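Local coordinates for protein carboxypeptidase D (Drosophila melanogaster, PDB 3MN8) that removes C-terminal arginine and lysine residues from peptides and proteins as a zinc-dependent metallocarboxypeptidase, processing growth factors, peptide hormones and neuropeptides, at residues S240-P243 / V247-Q250; D291-Y294 / F300-T303. All coordinates share one frame; numbering follows the deposited sequence.

Contact 1: S240-P243 / V247-Q250; sequences SLTP and VFKQ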
ATOM      1  N   SER A 240      13.106  13.595  -7.408  1.00 44.38           N
ATOM      2  CA  SER A 240      13.420  13.725  -5.991  1.00 29.34           C
ATOM      3  C   SER A 240      13.446  12.324  -5.377  1.00 36.26           C
ATOM      4  O   SER A 240      12.534  11.925  -4.651  1.00 35.90           O
ATOM      5  CB  SER A 240      12.389  14.607  -5.289  1.00 29.33           C
ATOM      6  OG  SER A 240      12.620  14.620  -3.893  1.00 37.46           O
ATOM      7  N   LEU A 241      14.507  11.586  -5.674  1.00 40.49           N
ATOM      8  CA  LEU A 241      14.560  10.162  -5.367  1.00 28.59           C
ATOM      9  C   LEU A 241      14.704   9.810  -3.891  1.00 36.61           C
ATOM     10  O   LEU A 241      15.015  10.645  -3.046  1.00 37.90           O
ATOM     11  CB  LEU A 241      15.647   9.472  -6.193  1.00 28.13           C
ATOM     12  CG  LEU A 241      15.444   9.673  -7.695  1.00 39.78           C
ATOM     13  CD1 LEU A 241      16.596   9.102  -8.508  1.00 34.70           C
ATOM     14  CD2 LEU A 241      14.117   9.061  -8.122  1.00 27.66           C
ATOM     15  N   THR A 242      14.465   8.537  -3.608  1.00 51.99           N
ATOM     16  CA  THR A 242      14.424   8.016  -2.261  1.00 37.97           C
ATOM     17  C   THR A 242      15.662   7.159  -2.035  1.00 45.71           C
ATOM     18  O   THR A 242      16.226   6.604  -2.988  1.00 48.12           O
ATOM     19  CB  THR A 242      13.138   7.185  -2.093  1.00 43.14           C
ATOM     20  OG1 THR A 242      12.160   7.955  -1.379  1.00 51.41           O
ATOM     21  CG2 THR A 242      13.388   5.888  -1.367  1.00 28.97           C
ATOM     22  N   PRO A 243      16.113   7.058  -0.777  1.00 34.68           N
ATOM     23  CA  PRO A 243      17.251   6.170  -0.528  1.00 33.23           C
ATOM     24  C   PRO A 243      16.956   4.776  -1.077  1.00 33.99           C
ATOM     25  O   PRO A 243      17.853   4.077  -1.520  1.00 36.73           O
ATOM     26  CB  PRO A 243      17.338   6.125   1.006  1.00 28.77           C
ATOM     27  CG  PRO A 243      16.667   7.365   1.467  1.00 39.39           C
ATOM     28  CD  PRO A 243      15.605   7.689   0.451  1.00 39.61           C
ATOM     29  N   VAL A 247      14.507  -0.367  -4.991  1.00 32.38           N
ATOM     30  CA  VAL A 247      13.349  -1.157  -4.600  1.00 39.45           C
ATOM     31  C   VAL A 247      12.067  -0.510  -5.104  1.00 34.43           C
ATOM     32  O   VAL A 247      11.160  -1.182  -5.616  1.00 32.72           O
ATOM     33  CB  VAL A 247      13.264  -1.337  -3.074  1.00 35.48           C
ATOM     34  CG1 VAL A 247      11.897  -1.858  -2.688  1.00 20.16           C
ATOM     35  CG2 VAL A 247      14.349  -2.286  -2.596  1.00 28.71           C
ATOM     36  N   PHE A 248      11.998   0.806  -4.964  1.00 42.10           N
ATOM     37  CA  PHE A 248      10.799   1.510  -5.375  1.00 39.67           C
ATOM     38  C   PHE A 248      10.548   1.309  -6.853  1.00 37.63           C
ATOM     39  O   PHE A 248       9.432   0.982  -7.253  1.00 36.85           O
ATOM     40  CB  PHE A 248      10.845   2.990  -4.982  1.00 26.25           C
ATOM     41  CG  PHE A 248      10.172   3.261  -3.673  1.00 31.18           C
ATOM     42  CD1 PHE A 248       8.830   2.971  -3.511  1.00 35.39           C
ATOM     43  CD2 PHE A 248      10.876   3.759  -2.603  1.00 25.40           C
ATOM     44  CE1 PHE A 248       8.198   3.196  -2.313  1.00 41.05           C
ATOM     45  CE2 PHE A 248      10.250   3.984  -1.397  1.00 30.80           C
ATOM     46  CZ  PHE A 248       8.903   3.703  -1.254  1.00 19.58           C
ATOM     47  N   LYS A 249      11.601   1.468  -7.650  1.00 36.59           N
ATOM     48  CA  LYS A 249      11.522   1.250  -9.093  1.00 28.14           C
ATOM     49  C   LYS A 249      11.107  -0.187  -9.425  1.00 36.84           C
ATOM     50  O   LYS A 249      10.386  -0.419 -10.399  1.00 38.36           O
ATOM     51  CB  LYS A 249      12.848   1.608  -9.766  1.00 27.03           C
ATOM     52  CG  LYS A 249      12.837   2.985 -10.409  1.00 31.30           C
ATOM     53  CD  LYS A 249      14.224   3.508 -10.769  1.00 31.29           C
ATOM     54  CE  LYS A 249      14.110   4.949 -11.262  1.00 31.11           C
ATOM     55  NZ  LYS A 249      15.384   5.703 -11.113  1.00 49.13           N
ATOM     56  N   GLN A 250      11.551  -1.143  -8.606  1.00 38.29           N
ATOM     57  CA  GLN A 250      11.172  -2.547  -8.785  1.00 39.70           C
ATOM     58  C   GLN A 250       9.680  -2.753  -8.495  1.00 35.85           C
ATOM     59  O   GLN A 250       8.980  -3.452  -9.225  1.00 36.00           O
ATOM     60  CB  GLN A 250      12.035  -3.476  -7.913  1.00 32.03           C
ATOM     61  CG  GLN A 250      11.708  -4.956  -8.119  1.00 40.57           C
ATOM     62  CD  GLN A 250      12.779  -5.903  -7.588  1.00 47.96           C
ATOM     63  OE1 GLN A 250      13.977  -5.653  -7.719  1.00 62.94           O
ATOM     64  NE2 GLN A 250      12.342  -7.011  -7.009  1.00 41.77           N
TER
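Thr242 and Phe248 mark where the loop 240-243 comes nearest the helical segment 247-250, and even here the CA atoms are 8.1 Å apart. No hydrogen bond crosses between the two backbones; side chains bridge the gap, burying a modest 120 Å² in all. Thr242 points its CB toward the helix, and the methyl does the touching: CG2 comes up to the edge of the Phe248 ring, near the ring plane, 3.5 Å from Phe248 CD2 and 3.7 Å from Phe248 CE2. The two side chains cross at about a right angle, and the methyl meets the rim of the ring. A second, looser touch lies nearby. Lys249 runs out in a largely extended chain, and this reach brings its NZ within 4.5 Å of Leu241 CD1. That is only a grazing contact; the charge of the lysine is met by Asp245 in a salt bridge at the start of the same helix. The Phe248 ring has further partners in the catalytic domain: it meets Phe300 at a shallow angle between planes, pairs edge-to-face with Tyr294 and packs on Leu302. Contact 1 thus lays the end of the loop after strand 222-225 against the first turn of helix 245-257, which that loop leads into, with helix 289-296 and strand 300-305 alongside.

Contact 2: D291-Y294 / F300-T303; sequences DFNY and FELT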
ATOM      1  N   ASP A 291       4.353   9.605   0.589  1.00 40.72           N
ATOM      2  CA  ASP A 291       5.611   9.948   1.231  1.00 37.33           C
ATOM      3  C   ASP A 291       5.480   9.873   2.745  1.00 37.49           C
ATOM      4  O   ASP A 291       6.480   9.706   3.449  1.00 34.85           O
ATOM      5  CB  ASP A 291       6.121  11.324   0.767  1.00 41.26           C
ATOM      6  CG  ASP A 291       6.653  11.302  -0.669  1.00 53.56           C
ATOM      7  OD1 ASP A 291       6.527  10.254  -1.346  1.00 54.49           O
ATOM      8  OD2 ASP A 291       7.203  12.330  -1.122  1.00 51.45           O
ATOM      9  N   PHE A 292       4.248   9.989   3.243  1.00 30.22           N
ATOM     10  CA  PHE A 292       4.045   9.937   4.683  1.00 20.61           C
ATOM     11  C   PHE A 292       4.338   8.534   5.220  1.00 22.55           C
ATOM     12  O   PHE A 292       5.006   8.375   6.248  1.00 36.56           O
ATOM     13  CB  PHE A 292       2.649  10.391   5.086  1.00 12.07           C
ATOM     14  CG  PHE A 292       2.322  10.093   6.511  1.00 15.25           C
ATOM     15  CD1 PHE A 292       2.605  11.019   7.498  1.00 25.37           C
ATOM     16  CD2 PHE A 292       1.753   8.875   6.874  1.00 14.55           C
ATOM     17  CE1 PHE A 292       2.325  10.748   8.835  1.00 28.77           C
ATOM     18  CE2 PHE A 292       1.462   8.600   8.199  1.00 31.66           C
ATOM     19  CZ  PHE A 292       1.751   9.534   9.183  1.00 32.69           C
ATOM     20  N   ASN A 293       3.863   7.521   4.509  1.00 24.53           N
ATOM     21  CA  ASN A 293       4.227   6.145   4.825  1.00 33.80           C
ATOM     22  C   ASN A 293       5.740   5.938   4.983  1.00 31.51           C
ATOM     23  O   ASN A 293       6.212   5.394   5.988  1.00 33.59           O
ATOM     24  CB  ASN A 293       3.671   5.195   3.761  1.00 29.46           C
ATOM     25  CG  ASN A 293       2.204   4.836   4.001  1.00 34.98           C
ATOM     26  OD1 ASN A 293       1.890   3.785   4.580  1.00 21.16           O
ATOM     27  ND2 ASN A 293       1.300   5.708   3.554  1.00 36.71           N
ATOM     28  N   TYR A 294       6.495   6.393   3.993  1.00 26.84           N
ATOM     29  CA  TYR A 294       7.922   6.105   3.943  1.00 43.75           C
ATOM     30  C   TYR A 294       8.679   6.833   5.043  1.00 36.47           C
ATOM     31  O   TYR A 294       9.529   6.252   5.721  1.00 28.10           O
ATOM     32  CB  TYR A 294       8.488   6.470   2.564  1.00 38.85           C
ATOM     33  CG  TYR A 294       9.944   6.103   2.366  1.00 38.87           C
ATOM     34  CD1 TYR A 294      10.364   4.767   2.413  1.00 35.84           C
ATOM     35  CD2 TYR A 294      10.903   7.091   2.114  1.00 31.28           C
ATOM     36  CE1 TYR A 294      11.702   4.430   2.224  1.00 39.93           C
ATOM     37  CE2 TYR A 294      12.239   6.767   1.922  1.00 27.99           C
ATOM     38  CZ  TYR A 294      12.638   5.435   1.979  1.00 39.54           C
ATOM     39  OH  TYR A 294      13.970   5.115   1.784  1.00 32.15           O
ATOM     40  N   PHE A 300       6.501   1.062   2.577  1.00 25.51           N
ATOM     41  CA  PHE A 300       6.842   1.503   1.231  1.00 25.48           C
ATOM     42  C   PHE A 300       5.577   1.593   0.367  1.00 28.12           C
ATOM     43  O   PHE A 300       5.155   0.600  -0.215  1.00 21.69           O
ATOM     44  CB  PHE A 300       7.812   0.509   0.578  1.00 37.96           C
ATOM     45  CG  PHE A 300       9.199   0.495   1.175  1.00 39.64           C
ATOM     46  CD1 PHE A 300      10.286   0.109   0.400  1.00 29.90           C
ATOM     47  CD2 PHE A 300       9.422   0.863   2.499  1.00 45.99           C
ATOM     48  CE1 PHE A 300      11.574   0.086   0.934  1.00 37.70           C
ATOM     49  CE2 PHE A 300      10.707   0.835   3.046  1.00 45.48           C
ATOM     50  CZ  PHE A 300      11.781   0.443   2.266  1.00 37.10           C
ATOM     51  N   GLU A 301       4.972   2.776   0.285  1.00 31.29           N
ATOM     52  CA  GLU A 301       3.745   2.953  -0.491  1.00 18.25           C
ATOM     53  C   GLU A 301       4.003   3.475  -1.902  1.00 28.36           C
ATOM     54  O   GLU A 301       4.754   4.433  -2.102  1.00 33.33           O
ATOM     55  CB  GLU A 301       2.781   3.881   0.253  1.00 25.47           C
ATOM     56  CG  GLU A 301       1.496   4.201  -0.495  1.00 31.88           C
ATOM     57  CD  GLU A 301       0.427   4.801   0.412  1.00 41.78           C
ATOM     58  OE1 GLU A 301      -0.053   4.091   1.331  1.00 50.77           O
ATOM     59  OE2 GLU A 301       0.058   5.982   0.213  1.00 42.47           O
ATOM     60  N   LEU A 302       3.368   2.842  -2.882  1.00 36.00           N
ATOM     61  CA  LEU A 302       3.318   3.382  -4.240  1.00 36.19           C
ATOM     62  C   LEU A 302       2.026   4.137  -4.448  1.00 30.39           C
ATOM     63  O   LEU A 302       1.024   3.862  -3.790  1.00 35.52           O
ATOM     64  CB  LEU A 302       3.365   2.262  -5.283  1.00 35.95           C
ATOM     65  CG  LEU A 302       4.650   1.455  -5.418  1.00 38.60           C
ATOM     66  CD1 LEU A 302       4.527   0.535  -6.622  1.00 34.05           C
ATOM     67  CD2 LEU A 302       5.848   2.380  -5.554  1.00 31.27           C
ATOM     68  N   THR A 303       2.049   5.082  -5.384  1.00 35.48           N
ATOM     69  CA  THR A 303       0.832   5.729  -5.864  1.00 41.05           C
ATOM     70  C   THR A 303       0.522   5.139  -7.235  1.00 47.52           C
ATOM     71  O   THR A 303       1.352   5.193  -8.140  1.00 45.09           O
ATOM     72  CB  THR A 303       0.997   7.268  -6.013  1.00 48.44           C
ATOM     73  OG1 THR A 303       1.589   7.822  -4.831  1.00 49.88           O
ATOM     74  CG2 THR A 303      -0.350   7.942  -6.260  1.00 39.13           C
TER
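Tyr294 on helix 289-296 turns the edge of its ring to the face of Phe300, where the helix packs against strand 300-305 inside the mixed sheet of the M14 carboxypeptidase domain. The T-shaped pair has centroids 5.4 Å apart and planes at 80°, and the closest approach, Tyr294 CE1 to Phe300 CE2 at 3.8 Å, falls toward the rim of the phenylalanine. CG anti to the backbone N (chi1 -175°) carries the Tyr294 ring out alongside Phe300, CD1 and CE1 leading, while its OH is hydrogen-bonded to Asp244 and its ring forms a cation-pi contact with Lys364 of the transthyretin-like domain. The neighbouring pair is polar. Asn293 starts with CB resting on Glu301 CB at 3.9 Å; next, CG sits 3.6 Å from Glu301 OE1. At the tip the amide divides: OD1 accepts a hydrogen bond from Lys95, and ND2 donates to the carbonyl of Met289 in its own helix. Asn293 ND2 also lies 3.1 Å from Glu301 OE1, but at a poor angle for a hydrogen bond; amide and carboxylate planes are 44° apart. An alanine in place of this asparagine is likely to leave Lys95 NZ without this acceptor and to open a gap beside the Glu301 carboxylate. Chemically, that buried carboxylate has a hydrogen bond between OE1 and Ser213 OG on the adjacent strand, and an amide close by that is not bonded to it.

Overall arrangement
Contacts 1 and 2 follow one another in the chain, yet their centres are only 11 Å apart and their side chains touch. Thr242 CG2 lies 3.3 Å from Tyr294 OH, and Phe248 CD1 packs 3.7 Å from Leu302 CD2, so loop, helices and strand pack together in the first carboxypeptidase-like domain, here the active 1B form, which a transthyretin-like domain follows. Contact 2 sits closer to the chemistry: Thr303 touches the bound (2-guanidinoethylmercapto)succinic acid, and the Glu301 side chain is about 7 Å from that of the zinc ligand His217. The same strand leads on to Glu305, the predicted proton donor/acceptor. In contact 1 the Leu241 side chain is about 11 Å from the bound ligand.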